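PDB 2W40: glycerol kinase, putative from Plasmodium falciparum, which probably catalyses the ATP-dependent phosphorylation of glycerol to sn-glycerol 3-phosphate, the single step of glycerol degradation through the glycerol kinase pathway. Local coordinates for residues D397-T400 against G404-M407. Numbering follows the deposited sequence. Where two conformers were deposited one is given.
With EDO (1,2-ethanediol), chain B.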
ATOM      1  N   ASP C 397      -6.956 -22.772  14.030  1.00 12.35           N
ATOM      2  CA  ASP C 397      -8.156 -22.776  14.842  0.50 12.36           C
ATOM      3  C   ASP C 397      -9.247 -23.670  14.220  1.00 13.49           C
ATOM      4  O   ASP C 397      -9.945 -24.423  14.954  1.00 13.39           O
ATOM      5  CB  ASP C 397      -8.666 -21.364  15.084  0.50 13.46           C
ATOM      6  CG  ASP C 397      -7.810 -20.569  16.079  0.50 16.11           C
ATOM      7  OD1 ASP C 397      -7.043 -21.160  16.899  0.50 19.79           O
ATOM      8  OD2 ASP C 397      -7.892 -19.330  16.009  0.50 21.70           O
ATOM      9  N   SER C 398      -9.425 -23.613  12.887  1.00 11.83           N
ATOM     10  CA  SER C 398     -10.381 -24.476  12.260  1.00 11.74           C
ATOM     11  C   SER C 398      -9.976 -25.969  12.453  1.00 11.34           C
ATOM     12  O   SER C 398     -10.809 -26.825  12.663  1.00 13.86           O
ATOM     13  CB  SER C 398     -10.506 -24.106  10.753  1.00 10.59           C
ATOM     14  OG  SER C 398     -11.099 -22.847  10.583  1.00 12.69           O
ATOM     15  N   LEU C 399      -8.705 -26.261  12.268  1.00 12.31           N
ATOM     16  CA  LEU C 399      -8.197 -27.610  12.290  1.00 12.46           C
ATOM     17  C   LEU C 399      -8.439 -28.191  13.675  1.00 13.07           C
ATOM     18  O   LEU C 399      -8.861 -29.350  13.798  1.00 15.45           O
ATOM     19  CB  LEU C 399      -6.715 -27.627  12.027  1.00 13.22           C
ATOM     20  CG  LEU C 399      -5.911 -28.878  12.207  1.00 16.60           C
ATOM     21  CD1 LEU C 399      -4.535 -28.692  11.454  1.00 17.98           C
ATOM     22  CD2 LEU C 399      -5.680 -29.223  13.648  1.00 20.15           C
ATOM     23  N   THR C 400      -8.121 -27.439  14.736  1.00 13.79           N
ATOM     24  CA  THR C 400      -8.316 -28.005  16.094  1.00 14.44           C
ATOM     25  C   THR C 400      -9.798 -28.248  16.330  1.00 14.34           C
ATOM     26  O   THR C 400     -10.180 -29.251  16.935  1.00 15.95           O
ATOM     27  CB  THR C 400      -7.641 -27.182  17.190  1.00 15.52           C
ATOM     28  OG1 THR C 400      -8.122 -25.856  17.155  1.00 16.87           O
ATOM     29  CG2 THR C 400      -6.106 -27.169  17.003  1.00 14.44           C
ATOM     30  N   GLY C 404     -11.332 -32.069  16.866  1.00 19.19           N
ATOM     31  CA  GLY C 404     -11.720 -32.330  18.272  1.00 20.79           C
ATOM     32  C   GLY C 404     -10.528 -32.393  19.255  1.00 21.67           C
ATOM     33  O   GLY C 404     -10.619 -33.108  20.299  1.00 22.10           O
ATOM     34  N   ILE C 405      -9.482 -31.615  18.984  1.00 21.17           N
ATOM     35  CA  ILE C 405      -8.290 -31.456  19.848  1.00 22.85           C
ATOM     36  C   ILE C 405      -8.167 -29.999  20.389  1.00 23.39           C
ATOM     37  O   ILE C 405      -8.796 -29.053  19.899  1.00 23.47           O
ATOM     38  CB  ILE C 405      -7.012 -31.899  19.139  1.00 22.33           C
ATOM     39  CG1 ILE C 405      -6.840 -31.139  17.803  1.00 21.27           C
ATOM     40  CG2 ILE C 405      -7.029 -33.409  18.887  1.00 23.15           C
ATOM     41  CD1 ILE C 405      -5.432 -31.182  17.113  1.00 21.30           C
ATOM     42  N   GLU C 406      -7.382 -29.818  21.451  1.00 26.97           N
ATOM     43  CA  GLU C 406      -7.126 -28.490  22.006  1.00 29.43           C
ATOM     44  C   GLU C 406      -5.887 -27.879  21.378  1.00 30.07           C
ATOM     45  O   GLU C 406      -5.811 -26.655  21.209  1.00 32.01           O
ATOM     46  CB  GLU C 406      -6.933 -28.613  23.524  1.00 32.28           C
ATOM     47  CG  GLU C 406      -7.728 -27.588  24.283  1.00 38.66           C
ATOM     48  CD  GLU C 406      -9.055 -28.127  24.800  1.00 46.75           C
ATOM     49  OE1 GLU C 406     -10.067 -28.121  24.028  1.00 52.26           O
ATOM     50  OE2 GLU C 406      -9.101 -28.499  26.016  1.00 52.00           O
ATOM     51  N   MET C 407      -4.939 -28.703  20.955  1.00 29.86           N
ATOM     52  CA  MET C 407      -3.701 -28.220  20.332  1.00 30.78           C
ATOM     53  C   MET C 407      -3.037 -29.236  19.402  1.00 29.24           C
ATOM     54  O   MET C 407      -3.273 -30.437  19.490  1.00 28.44           O
ATOM     55  CB  MET C 407      -2.666 -27.854  21.447  1.00 32.23           C
ATOM     56  CG  MET C 407      -2.379 -29.097  22.450  1.00 35.61           C
ATOM     57  SD  MET C 407      -0.814 -30.065  22.358  1.00 41.32           S
ATOM     58  CE  MET C 407       0.373 -28.903  23.053  1.00 37.62           C
TER
HETATM   59  C1  EDO B1516     -10.670 -18.360  13.140  1.00 27.36           C
HETATM   60  O1  EDO B1516      -9.784 -18.222  14.325  1.00 36.34           O
HETATM   61  C2  EDO B1516     -10.533 -19.614  12.244  1.00 22.80           C
HETATM   62  O2  EDO B1516     -11.534 -20.672  12.153  1.00 26.01           O
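T400 and I405 meet where helix 377-403 stops, and the stop is a Schellman motif: G404, the first residue to leave helical geometry, has a positive phi of 62° and lets the chain turn back over the last turn. From there the backbone amide of I405 donates to the carbonyl oxygen of T400, N to O 3.2 Å, approaching in the carbonyl plane with an N-H...O angle of 150°.

I405 illustrates how an apolar side chain after such a turn can fold against the helix that the chain has just left. Its CB sets CG1 between the backbone N and the carbonyl carbon (chi1 56°), which directs this branch, rather than CG2, at the helix. CG1 of I405 comes to 3.9 Å from the CA of T400, and the side chains of these two residues run at about a right angle to each other. One bond further, CD1 of I405 meets two methyls at once, CG2 of T400 at 4.1 Å and CD2 of L399 at 4.0 Å. L399 itself is buried, packed on L274 and I276 of strand 272-279, so the ethyl arm of I405 links the start of the loop leading to strand 411-414 with a helix face seated on the C-terminal domain sheet. On T400 the two branches divide the work: OG1 is hydrogen-bonded to V396 O within the helix, while the methyl CG2 of T400 packs against the ethyl arm of I405 and lies 4.2 Å from the CA of M407.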